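Local coordinates for uncharacterized protein (Bacteroides ovatus, PDB 3P02) that is of unknown function and pairs an E-set-clan DUF4973 domain with a BT_3044-like C-terminal domain, at residues V187-D190 with S191-F194; F276-Y279 with T280-P283. All coordinates share one frame; numbering follows the deposited sequence.

Contact 1. Residues V187-D190 with S191-F194; sequences VVTD and SIVF
Val-188 N and Thr-189 N both donate to the carbonyl oxygen of Ile-192, Val-188 N at 2.9 Å and Thr-189 N at 3.1 Å from Ile-192 O. Both donors reach this oxygen from the same face of its carbonyl plane. In return the Thr-189 hydroxyl takes two N-H groups of the returning arm. Thr-189 OG1 lies between the backbone N and the carbonyl carbon (chi1 68°), and from there it accepts from Ile-192 N at 3.0 Å and from Ser-191 N at 3.2 Å. Thr-189 O is taken by the amide of Asn-155. At the bend a water donates to Asp-190 OD1 at 2.6 Å. Val-188 CB packs on Ile-192 CG2. Val-188 CG2 meets the edge of the Phe-194 ring, 3.5 Å from Phe-194 CD2, and the two side chains cross at about a right angle. Val-187 and Val-193 form an antiparallel non-hydrogen-bonded pair and place their side chains on one face of the sheet. The turn is thus a beta-hairpin connection between strands 182-187 and 192-196. Two acceptors, one carbonyl and one hydroxyl, satisfy four backbone N-H groups; for those of Ser-191 and Ile-192, the threonine hydroxyl takes the place of a backbone acceptor.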
ATOM      1  N   VAL A 187       6.517  -3.164  -1.572  1.00  8.88           N
ATOM      2  CA  VAL A 187       7.709  -2.382  -1.864  1.00  7.57           C
ATOM      3  C   VAL A 187       8.778  -2.398  -0.774  1.00 12.16           C
ATOM      4  O   VAL A 187       8.474  -2.161   0.392  1.00 10.98           O
ATOM      5  CB  VAL A 187       7.250  -0.908  -2.151  1.00  9.92           C
ATOM      6  CG1 VAL A 187       8.456   0.036  -2.304  1.00  9.28           C
ATOM      7  CG2 VAL A 187       6.351  -0.836  -3.387  1.00 11.14           C
ATOM      8  N   VAL A 188      10.062  -2.551  -1.188  1.00  9.15           N
ATOM      9  CA  VAL A 188      11.209  -2.392  -0.299  1.00  9.26           C
ATOM     10  C   VAL A 188      11.977  -1.128  -0.776  1.00 11.80           C
ATOM     11  O   VAL A 188      12.240  -0.216   0.011  1.00 12.79           O
ATOM     12  CB  VAL A 188      12.110  -3.657  -0.260  1.00 11.51           C
ATOM     13  CG1 VAL A 188      13.213  -3.506   0.787  1.00 12.79           C
ATOM     14  CG2 VAL A 188      11.272  -4.926   0.030  1.00 11.00           C
ATOM     15  N   THR A 189      12.382  -1.115  -2.064  1.00  8.27           N
ATOM     16  CA  THR A 189      13.079   0.031  -2.670  1.00  7.81           C
ATOM     17  C   THR A 189      12.434   0.308  -4.033  1.00 11.19           C
ATOM     18  O   THR A 189      11.352  -0.223  -4.317  1.00 11.65           O
ATOM     19  CB  THR A 189      14.596  -0.255  -2.811  1.00 13.03           C
ATOM     20  OG1 THR A 189      14.778  -1.287  -3.786  1.00 12.73           O
ATOM     21  CG2 THR A 189      15.280  -0.639  -1.498  1.00 13.56           C
ATOM     22  N   ASP A 190      13.111   1.064  -4.908  1.00 10.26           N
ATOM     23  CA  ASP A 190      12.543   1.267  -6.239  1.00  9.91           C
ATOM     24  C   ASP A 190      12.670  -0.010  -7.113  1.00 12.05           C
ATOM     25  O   ASP A 190      11.945  -0.118  -8.099  1.00 12.34           O
ATOM     26  CB  ASP A 190      13.190   2.471  -6.955  1.00 12.04           C
ATOM     27  CG  ASP A 190      14.696   2.378  -7.201  1.00 19.02           C
ATOM     28  OD1 ASP A 190      15.351   1.525  -6.577  1.00 20.06           O
ATOM     29  OD2 ASP A 190      15.233   3.250  -7.908  1.00 25.42           O
ATOM     30  N   SER A 191      13.568  -0.967  -6.759  0.50  7.61           N
ATOM     31  CA  SER A 191      13.789  -2.163  -7.586  0.50  7.71           C
ATOM     32  C   SER A 191      13.551  -3.480  -6.836  0.50 12.02           C
ATOM     33  O   SER A 191      13.490  -4.532  -7.480  0.50 11.35           O
ATOM     34  CB  SER A 191      15.209  -2.167  -8.158  0.50  9.47           C
ATOM     35  OG  SER A 191      16.209  -2.338  -7.165  0.50 10.29           O
ATOM     36  N   ILE A 192      13.441  -3.430  -5.492  1.00  9.06           N
ATOM     37  CA  ILE A 192      13.248  -4.638  -4.681  1.00  8.96           C
ATOM     38  C   ILE A 192      11.816  -4.631  -4.140  1.00  9.99           C
ATOM     39  O   ILE A 192      11.334  -3.604  -3.628  1.00  9.18           O
ATOM     40  CB  ILE A 192      14.281  -4.749  -3.511  1.00 11.08           C
ATOM     41  CG1 ILE A 192      15.748  -4.785  -4.051  1.00 11.81           C
ATOM     42  CG2 ILE A 192      13.981  -5.990  -2.596  1.00 12.00           C
ATOM     43  CD1 ILE A 192      16.790  -4.611  -2.911  1.00 16.33           C
ATOM     44  N   VAL A 193      11.147  -5.776  -4.291  1.00  7.85           N
ATOM     45  CA  VAL A 193       9.806  -6.010  -3.778  1.00  7.19           C
ATOM     46  C   VAL A 193       9.815  -7.314  -2.991  1.00 10.68           C
ATOM     47  O   VAL A 193      10.811  -8.026  -2.979  1.00  8.79           O
ATOM     48  CB  VAL A 193       8.745  -6.090  -4.938  1.00  8.61           C
ATOM     49  CG1 VAL A 193       8.669  -4.790  -5.757  1.00  9.15           C
ATOM     50  CG2 VAL A 193       8.995  -7.298  -5.842  1.00  8.09           C
ATOM     51  N   PHE A 194       8.691  -7.642  -2.375  1.00  8.35           N
ATOM     52  CA  PHE A 194       8.528  -8.980  -1.818  1.00  7.75           C
ATOM     53  C   PHE A 194       7.090  -9.403  -1.970  1.00  9.28           C
ATOM     54  O   PHE A 194       6.194  -8.564  -2.045  1.00  8.79           O
ATOM     55  CB  PHE A 194       8.944  -9.092  -0.349  1.00  8.50           C
ATOM     56  CG  PHE A 194       8.133  -8.266   0.611  1.00  8.28           C
ATOM     57  CD1 PHE A 194       6.953  -8.769   1.171  1.00 10.80           C
ATOM     58  CD2 PHE A 194       8.560  -6.994   0.990  1.00 11.75           C
ATOM     59  CE1 PHE A 194       6.222  -8.009   2.100  1.00 12.17           C
ATOM     60  CE2 PHE A 194       7.812  -6.225   1.892  1.00 13.48           C
ATOM     61  CZ  PHE A 194       6.656  -6.740   2.448  1.00 10.94           C
TER
HETATM   62  O   HOH W   1      17.604   0.149  -6.606  1.00 28.28           O

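Contact 2. Residues F276-Y279 with T280-P283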
ATOM      1  N   PHE A 276      10.143 -24.389  -0.337  1.00  8.67           N
ATOM      2  CA  PHE A 276      10.039 -23.720   0.954  1.00  8.49           C
ATOM      3  C   PHE A 276       9.219 -24.598   1.842  1.00 11.46           C
ATOM      4  O   PHE A 276       8.505 -25.482   1.360  1.00  9.29           O
ATOM      5  CB  PHE A 276       9.445 -22.308   0.856  1.00  8.50           C
ATOM      6  CG  PHE A 276       7.955 -22.320   0.675  1.00  9.74           C
ATOM      7  CD1 PHE A 276       7.389 -22.524  -0.587  1.00  9.59           C
ATOM      8  CD2 PHE A 276       7.102 -22.147   1.774  1.00  9.61           C
ATOM      9  CE1 PHE A 276       6.002 -22.594  -0.732  1.00 11.39           C
ATOM     10  CE2 PHE A 276       5.721 -22.247   1.628  1.00 11.78           C
ATOM     11  CZ  PHE A 276       5.176 -22.453   0.377  1.00 11.18           C
ATOM     12  N   VAL A 277       9.283 -24.332   3.144  1.00  9.20           N
ATOM     13  CA  VAL A 277       8.546 -25.114   4.115  0.50  9.09           C
ATOM     14  C   VAL A 277       7.484 -24.244   4.794  1.00 11.75           C
ATOM     15  O   VAL A 277       7.791 -23.105   5.192  1.00 11.27           O
ATOM     16  CB  VAL A 277       9.556 -25.691   5.153  0.50 13.51           C
ATOM     17  CG1 VAL A 277       8.847 -26.392   6.305  0.50 13.64           C
ATOM     18  CG2 VAL A 277      10.557 -26.633   4.486  0.50 13.18           C
ATOM     19  N   ASP A 278       6.284 -24.789   4.965  1.00  9.99           N
ATOM     20  CA  ASP A 278       5.230 -24.163   5.733  1.00  9.78           C
ATOM     21  C   ASP A 278       5.320 -24.840   7.105  1.00 12.31           C
ATOM     22  O   ASP A 278       4.947 -26.015   7.243  1.00 14.01           O
ATOM     23  CB  ASP A 278       3.865 -24.356   5.075  1.00 10.34           C
ATOM     24  CG  ASP A 278       2.714 -23.810   5.899  1.00 12.30           C
ATOM     25  OD1 ASP A 278       2.890 -23.619   7.148  1.00 13.96           O
ATOM     26  OD2 ASP A 278       1.632 -23.582   5.320  1.00 16.37           O
ATOM     27  N   TYR A 279       5.888 -24.150   8.097  1.00  9.74           N
ATOM     28  CA  TYR A 279       6.087 -24.753   9.415  1.00 10.26           C
ATOM     29  C   TYR A 279       5.100 -24.182  10.448  1.00 13.63           C
ATOM     30  O   TYR A 279       5.299 -24.363  11.649  1.00 13.97           O
ATOM     31  CB  TYR A 279       7.567 -24.544   9.857  1.00 10.27           C
ATOM     32  CG  TYR A 279       7.959 -23.086  10.016  1.00 10.66           C
ATOM     33  CD1 TYR A 279       8.337 -22.319   8.913  1.00 11.55           C
ATOM     34  CD2 TYR A 279       7.980 -22.479  11.275  1.00 10.85           C
ATOM     35  CE1 TYR A 279       8.657 -20.971   9.050  1.00 11.72           C
ATOM     36  CE2 TYR A 279       8.347 -21.147  11.427  1.00 11.08           C
ATOM     37  CZ  TYR A 279       8.693 -20.397  10.312  1.00 11.11           C
ATOM     38  OH  TYR A 279       9.035 -19.068  10.449  1.00 11.58           O
ATOM     39  N   THR A 280       4.036 -23.458   9.988  1.00 11.27           N
ATOM     40  CA  THR A 280       3.126 -22.819  10.945  1.00 13.27           C
ATOM     41  C   THR A 280       1.643 -23.120  10.702  1.00 18.72           C
ATOM     42  O   THR A 280       0.869 -22.929  11.642  1.00 18.72           O
ATOM     43  CB  THR A 280       3.340 -21.279  10.941  1.00 13.05           C
ATOM     44  OG1 THR A 280       3.207 -20.793   9.602  1.00 11.67           O
ATOM     45  CG2 THR A 280       4.724 -20.868  11.478  1.00 14.23           C
ATOM     46  N   SER A 281       1.230 -23.550   9.487  1.00 15.58           N
ATOM     47  CA  SER A 281      -0.209 -23.820   9.219  1.00 16.03           C
ATOM     48  C   SER A 281      -0.758 -24.995   9.993  1.00 20.05           C
ATOM     49  O   SER A 281      -1.923 -24.963  10.422  1.00 19.76           O
ATOM     50  CB  SER A 281      -0.441 -24.141   7.744  1.00 17.05           C
ATOM     51  OG  SER A 281      -0.274 -22.986   6.955  1.00 24.80           O
ATOM     52  N   VAL A 282       0.028 -26.086  10.041  1.00 15.68           N
ATOM     53  CA  VAL A 282      -0.431 -27.329  10.622  1.00 16.78           C
ATOM     54  C   VAL A 282       0.199 -27.482  11.983  1.00 22.70           C
ATOM     55  O   VAL A 282       1.427 -27.517  12.086  1.00 19.55           O
ATOM     56  CB  VAL A 282      -0.161 -28.579   9.727  1.00 22.15           C
ATOM     57  CG1 VAL A 282      -0.674 -29.861  10.385  1.00 21.66           C
ATOM     58  CG2 VAL A 282      -0.766 -28.417   8.336  1.00 22.87           C
ATOM     59  N   PRO A 283      -0.628 -27.628  13.038  1.00 23.36           N
ATOM     60  CA  PRO A 283      -0.062 -27.808  14.380  1.00 23.68           C
ATOM     61  C   PRO A 283       1.017 -28.877  14.433  1.00 24.55           C
ATOM     62  O   PRO A 283       0.814 -30.012  13.974  1.00 22.66           O
ATOM     63  CB  PRO A 283      -1.273 -28.239  15.216  1.00 26.39           C
ATOM     64  CG  PRO A 283      -2.435 -27.591  14.535  1.00 30.78           C
ATOM     65  CD  PRO A 283      -2.112 -27.594  13.072  1.00 26.34           C
TER
HETATM   66  O   HOH W   2       2.703 -26.454   9.114  1.00 14.98           O
HETATM   67  O   HOH W   3       3.086 -25.521  13.260  1.00 28.96           O
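Thr-280 lies against Tyr-279 with its methyl over the ring, while Asp-278 grips the backbone that follows. Thr-280 CG2 sits 3.9 Å from the centroid of the Tyr-279 ring, 26° off the ring normal. This is a CH-pi contact, displaced toward the CD2 and CE2 rim. The two side chains run side by side and point the same way. Their polar ends are held elsewhere: Tyr-279 OH bonds Asn-236, and Thr-280 OG1 bonds Asp-206 and Tyr-210.

Asp-278 carries the polar half. Its CG is anti to the backbone N (chi1 176°), which brings the carboxylate to the chain ahead. Asp-278 OD1 accepts two backbone N-H groups, from Ser-281 N at 2.9 Å and from Thr-280 N at 3.1 Å. Ser-281 N comes from the syn side, 17° out of the carboxylate plane. Thr-280 N meets OD1 nearly in line with the C-O bond. The other oxygen, Asp-278 OD2, uses its syn lone pair to take the hydroxyl of Ser-281, with Ser-281 OG 2.6 Å away. OD2 also forms a salt bridge with Arg-200. Both oxygens are thus engaged, which would fix the rotation of the buried carboxylate and probably favour its charged form.

Two waters extend the bracing. One accepts from Val-282 N and lies within bonding distance of Asp-278 O, to which it can donate. The other donates to both Tyr-279 O and Val-282 O.

An aspartate whose carboxylate binds the N-H two residues on is characteristic of an Asx turn. Here it shapes the chain where strand 262-278 gives way to the loop before strand 287-302.

How the contacts relate
Contact 1 comes first along the chain, and contact 2 opens only after it has closed. Both lie within the BT_3044-like C-terminal region and reach the same antiparallel sheet. Their centres are 26 Å apart, and their nearest atoms about 13 Å, so they do not touch. Contact 1 joins the neighbouring strands 182-187 and 192-196. Contact 2 leaves strand 262-278 toward strand 287-302, its neighbour on one side. Strands 211-220, 228-234 and 242-255 lie between these two pairs in the sheet order. The centre of contact 1 lies about 12 Å from the centre of the chain, that of contact 2 about 27 Å. The two therefore mark separate strand connections, one nearer the middle of the molecule and one far out.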